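Local coordinates for SusD-like carbohydrate binding protein BF1063 (Bacteroides fragilis NCTC 9343, PDB 3I4G), which probably binds carbohydrate at the outer membrane, as a member of the SusD family of glycan-uptake proteins, at residues Gly52-Phe64 against Arg445-Ile458. Residues are numbered along the deposited sequence; the frame is centred on the assembly and turned at random.
Sequences GMIMMEHLSDNAF and RIELAMEGIRYWDI
Arg454 meets Asp61 side-on, NE to OD1 and NH2 to OD2. The two planes are nearly coplanar, 10° apart. Both oxygens use their syn lone pairs, and the bond from Arg454 NH2 to Asp61 OD2 (2.8 Å) is almost straight at 179°. Arg454 reaches this position through one bend, at chi2 (62°).

The Arg445 guanidinium stacks on the Asp61 carboxylate, and Arg445 CD lies over the centre of the Arg454 guanidinium, 3.6 Å above its plane. Asp61 OD2 is 3.6 Å from Arg445 NH2 and well out of the guanidinium plane, so the attraction there is of charge alone. In its own plane, Arg445 uses NE and NH2 to hold one atom, Asn62 OD1, at 2.8 Å from Arg445 NE. Asp286 forms a second salt bridge with Arg445.

This fixes the rotation of the Asn62 amide, nearly coplanar with the Arg445 guanidinium, and its ND2 donates to Glu57 OE2. Met450 N reaches Glu57 OE2 (2.8 Å) from the opposite face of the carboxylate. Gly452 N gives Glu57 OE1 a weak bond of 3.0 Å. One water links OE1 to Tyr455 N, and another lies between OE2 and Ile453 N. The buried carboxylate thus ties together the turn Leu448-Glu451 and the start of helix 454-461.

Gly452 packs directly on the other backbone, Gly452 CA 3.1 Å from Met53 O. On the apolar side, Leu59 CB lies over a face of the Tyr455 ring in a CH-pi contact, with Met56 CE near CD2. Helix 72-78 also packs on Leu59 and Tyr455.

Asp61, Arg445 and Arg454 form a buried salt-bridge network beside the ST turn, in which Ser60 OG accepts from Asn62 N. The contact pins 3-10 segment 55-59 and turn Ser60-Ala63 to the link between helices 433-447 and 454-461, deep within the SusD-like fold.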
# COMPACT_ATOMS: atom_id res chain seq x y z
N GLY A 52 -1.72 -7.35 4.40
CA GLY A 52 -2.44 -6.21 4.88
C GLY A 52 -2.27 -4.95 4.09
O GLY A 52 -3.20 -4.13 4.02
N MSE A 53 -1.09 -4.80 3.47
CA MSE A 53 -0.75 -3.62 2.71
C MSE A 53 -0.73 -3.87 1.21
O MSE A 53 -1.65 -3.50 0.50
CB MSE A 53 0.60 -3.07 3.20
CG MSE A 53 1.09 -1.77 2.49
SE MSE A 53 2.59 -0.96 3.34
CE MSE A 53 3.90 -2.31 2.77
N ILE A 54 0.29 -4.56 0.71
CA ILE A 54 0.45 -4.78 -0.74
C ILE A 54 -0.77 -5.39 -1.36
O ILE A 54 -1.28 -4.91 -2.38
CB ILE A 54 1.71 -5.62 -1.00
CG1 ILE A 54 2.96 -4.84 -0.63
CG2 ILE A 54 1.80 -6.07 -2.48
CD1 ILE A 54 4.20 -5.74 -0.41
N MSE A 55 -1.31 -6.42 -0.71
CA MSE A 55 -2.46 -7.08 -1.31
C MSE A 55 -3.75 -6.32 -1.21
O MSE A 55 -4.71 -6.73 -1.87
CB MSE A 55 -2.61 -8.49 -0.75
CG MSE A 55 -1.42 -9.37 -1.09
SE MSE A 55 -1.61 -11.19 -0.47
CE MSE A 55 -0.18 -11.96 -1.41
N MSE A 56 -3.80 -5.18 -0.51
CA MSE A 56 -4.95 -4.32 -0.65
C MSE A 56 -5.09 -3.86 -2.09
O MSE A 56 -6.15 -3.38 -2.47
CB MSE A 56 -4.91 -3.08 0.26
CG MSE A 56 -5.15 -3.37 1.67
SE MSE A 56 -5.60 -1.76 2.67
CE MSE A 56 -7.45 -2.11 3.18
N GLU A 57 -4.05 -3.96 -2.91
CA GLU A 57 -4.21 -3.60 -4.31
C GLU A 57 -5.27 -4.47 -4.98
O GLU A 57 -5.88 -4.05 -5.97
CB GLU A 57 -2.87 -3.69 -5.07
CG GLU A 57 -2.67 -2.59 -6.05
CD GLU A 57 -2.20 -1.29 -5.46
OE1 GLU A 57 -2.32 -1.05 -4.25
OE2 GLU A 57 -1.75 -0.46 -6.23
N HIS A 58 -5.49 -5.66 -4.46
CA HIS A 58 -6.55 -6.54 -4.96
C HIS A 58 -7.95 -6.00 -4.80
O HIS A 58 -8.89 -6.51 -5.44
CB HIS A 58 -6.53 -7.92 -4.26
CG HIS A 58 -5.23 -8.64 -4.38
ND1 HIS A 58 -4.99 -9.83 -3.72
CD2 HIS A 58 -4.08 -8.30 -5.00
CE1 HIS A 58 -3.75 -10.22 -4.00
NE2 HIS A 58 -3.17 -9.30 -4.75
N LEU A 59 -8.11 -4.99 -3.95
CA LEU A 59 -9.38 -4.35 -3.71
C LEU A 59 -9.59 -3.15 -4.60
O LEU A 59 -10.62 -2.48 -4.51
CB LEU A 59 -9.42 -3.86 -2.25
CG LEU A 59 -9.10 -4.92 -1.19
CD1 LEU A 59 -9.25 -4.30 0.23
CD2 LEU A 59 -9.94 -6.20 -1.34
N SER A 60 -8.61 -2.84 -5.43
CA SER A 60 -8.60 -1.65 -6.26
C SER A 60 -8.71 -2.00 -7.74
O SER A 60 -8.68 -3.16 -8.12
CB SER A 60 -7.30 -0.85 -6.05
OG SER A 60 -6.20 -1.42 -6.71
N ASP A 61 -8.79 -0.95 -8.54
CA ASP A 61 -8.79 -1.04 -9.99
C ASP A 61 -7.44 -1.48 -10.59
O ASP A 61 -7.38 -1.73 -11.78
CB ASP A 61 -9.30 0.28 -10.64
CG ASP A 61 -8.60 1.53 -10.15
OD1 ASP A 61 -7.95 1.51 -9.07
OD2 ASP A 61 -8.76 2.57 -10.81
N ASN A 62 -6.41 -1.59 -9.77
CA ASN A 62 -5.09 -2.01 -10.22
C ASN A 62 -4.87 -3.50 -10.31
O ASN A 62 -3.95 -3.93 -11.02
CB ASN A 62 -3.99 -1.44 -9.30
CG ASN A 62 -3.69 0.02 -9.49
OD1 ASN A 62 -4.15 0.65 -10.44
ND2 ASN A 62 -2.85 0.56 -8.62
N ALA A 63 -5.64 -4.31 -9.59
CA ALA A 63 -5.27 -5.71 -9.45
C ALA A 63 -6.45 -6.56 -9.04
O ALA A 63 -7.55 -6.06 -8.84
CB ALA A 63 -4.11 -5.85 -8.46
N PHE A 64 -6.19 -7.85 -8.95
CA PHE A 64 -7.19 -8.87 -8.67
C PHE A 64 -6.56 -9.93 -7.78
O PHE A 64 -5.36 -10.18 -7.84
CB PHE A 64 -7.65 -9.46 -9.99
CG PHE A 64 -8.72 -10.53 -9.88
CD1 PHE A 64 -10.02 -10.16 -9.60
CD2 PHE A 64 -8.48 -11.85 -10.19
CE1 PHE A 64 -11.06 -11.11 -9.54
CE2 PHE A 64 -9.49 -12.79 -10.15
CZ PHE A 64 -10.79 -12.42 -9.83
N ARG A 445 -1.00 7.28 -9.13
CA ARG A 445 -1.38 5.90 -9.48
C ARG A 445 -0.20 5.15 -10.07
O ARG A 445 0.12 4.02 -9.67
CB ARG A 445 -2.53 5.91 -10.49
CG ARG A 445 -3.01 4.53 -10.80
CD ARG A 445 -4.09 4.44 -11.83
NE ARG A 445 -4.62 3.05 -11.86
CZ ARG A 445 -5.55 2.60 -12.68
NH1 ARG A 445 -6.09 3.38 -13.59
NH2 ARG A 445 -5.92 1.34 -12.60
N ILE A 446 0.48 5.77 -11.02
CA ILE A 446 1.61 5.11 -11.66
C ILE A 446 2.79 4.93 -10.72
O ILE A 446 3.34 3.84 -10.56
CB ILE A 446 2.06 5.92 -12.91
CG1 ILE A 446 0.95 5.98 -13.96
CG2 ILE A 446 3.35 5.34 -13.50
CD1 ILE A 446 0.35 4.65 -14.36
N GLU A 447 3.14 6.00 -10.02
CA GLU A 447 4.32 5.94 -9.15
C GLU A 447 4.19 4.92 -8.05
O GLU A 447 5.15 4.20 -7.75
CB GLU A 447 4.58 7.33 -8.56
CG GLU A 447 5.73 7.38 -7.60
CD GLU A 447 7.09 7.08 -8.18
OE1 GLU A 447 7.25 7.14 -9.41
OE2 GLU A 447 8.01 6.77 -7.39
N LEU A 448 3.00 4.81 -7.46
CA LEU A 448 2.79 3.95 -6.30
C LEU A 448 2.10 2.65 -6.62
O LEU A 448 1.71 1.93 -5.70
CB LEU A 448 1.97 4.71 -5.25
CG LEU A 448 2.54 6.02 -4.76
CD1 LEU A 448 1.51 6.74 -3.85
CD2 LEU A 448 3.88 5.83 -4.04
N ALA A 449 1.99 2.28 -7.88
CA ALA A 449 1.27 1.07 -8.25
C ALA A 449 1.81 -0.18 -7.58
O ALA A 449 3.02 -0.43 -7.54
CB ALA A 449 1.24 0.89 -9.79
N MSE A 450 0.89 -1.00 -7.07
CA MSE A 450 1.15 -2.29 -6.43
C MSE A 450 1.72 -2.15 -5.03
O MSE A 450 2.14 -3.17 -4.47
CB MSE A 450 2.03 -3.22 -7.27
CG MSE A 450 1.49 -3.47 -8.68
SE MSE A 450 -0.36 -4.12 -8.81
CE MSE A 450 -0.13 -5.66 -7.66
N GLU A 451 1.67 -0.95 -4.42
CA GLU A 451 2.25 -0.76 -3.09
C GLU A 451 1.19 -0.69 -1.99
O GLU A 451 1.53 -0.47 -0.84
CB GLU A 451 3.10 0.52 -3.05
CG GLU A 451 4.27 0.42 -4.04
CD GLU A 451 5.17 1.61 -4.09
OE1 GLU A 451 5.55 2.12 -3.00
OE2 GLU A 451 5.53 2.03 -5.22
N GLY A 452 -0.06 -0.95 -2.30
CA GLY A 452 -1.11 -1.00 -1.28
C GLY A 452 -1.73 0.32 -0.88
O GLY A 452 -2.38 0.40 0.17
N ILE A 453 -1.59 1.35 -1.72
CA ILE A 453 -2.11 2.69 -1.44
C ILE A 453 -3.30 3.04 -2.33
O ILE A 453 -4.07 3.95 -2.03
CB ILE A 453 -0.94 3.72 -1.57
CG1 ILE A 453 0.17 3.34 -0.62
CG2 ILE A 453 -1.44 5.14 -1.29
CD1 ILE A 453 1.47 4.10 -0.89
N ARG A 454 -3.48 2.32 -3.43
CA ARG A 454 -4.52 2.68 -4.40
C ARG A 454 -5.92 2.64 -3.81
O ARG A 454 -6.72 3.53 -4.08
CB ARG A 454 -4.46 1.76 -5.61
CG ARG A 454 -5.45 2.12 -6.73
CD ARG A 454 -5.24 3.46 -7.36
NE ARG A 454 -6.21 3.65 -8.44
CZ ARG A 454 -6.41 4.78 -9.07
NH1 ARG A 454 -5.73 5.86 -8.72
NH2 ARG A 454 -7.30 4.85 -10.03
N TYR A 455 -6.23 1.59 -3.05
CA TYR A 455 -7.55 1.51 -2.44
C TYR A 455 -7.75 2.68 -1.50
O TYR A 455 -8.83 3.34 -1.55
CB TYR A 455 -7.70 0.16 -1.74
CG TYR A 455 -9.01 -0.07 -1.04
CD1 TYR A 455 -10.20 -0.21 -1.73
CD2 TYR A 455 -9.05 -0.18 0.32
CE1 TYR A 455 -11.39 -0.41 -1.06
CE2 TYR A 455 -10.21 -0.42 0.99
CZ TYR A 455 -11.39 -0.55 0.30
OH TYR A 455 -12.56 -0.80 0.97
N TRP A 456 -6.78 2.97 -0.64
CA TRP A 456 -6.89 4.12 0.25
C TRP A 456 -7.18 5.39 -0.55
O TRP A 456 -8.02 6.21 -0.18
CB TRP A 456 -5.60 4.24 1.07
CG TRP A 456 -5.67 5.26 2.12
CD1 TRP A 456 -6.32 5.14 3.32
CD2 TRP A 456 -5.10 6.58 2.09
NE1 TRP A 456 -6.22 6.32 4.03
CE2 TRP A 456 -5.48 7.23 3.30
CE3 TRP A 456 -4.31 7.27 1.16
CZ2 TRP A 456 -5.09 8.54 3.59
CZ3 TRP A 456 -3.92 8.56 1.49
CH2 TRP A 456 -4.31 9.17 2.68
N ASP A 457 -6.51 5.57 -1.68
CA ASP A 457 -6.72 6.77 -2.49
C ASP A 457 -8.11 6.83 -3.13
O ASP A 457 -8.79 7.85 -3.05
CB ASP A 457 -5.69 6.86 -3.61
CG ASP A 457 -4.30 7.27 -3.15
OD1 ASP A 457 -4.14 7.89 -2.08
OD2 ASP A 457 -3.37 7.00 -3.96
N ILE A 458 -8.55 5.74 -3.77
CA ILE A 458 -9.83 5.79 -4.47
C ILE A 458 -11.00 5.93 -3.46
O ILE A 458 -12.01 6.56 -3.75
CB ILE A 458 -10.05 4.65 -5.46
CG1 ILE A 458 -10.06 3.30 -4.76
CG2 ILE A 458 -8.97 4.69 -6.54
CD1 ILE A 458 -10.28 2.10 -5.73
O HOH W 1 -4.50 -0.66 -2.54
O HOH W 2 -0.77 1.68 -4.62
O HOH W 3 -1.55 3.01 -7.74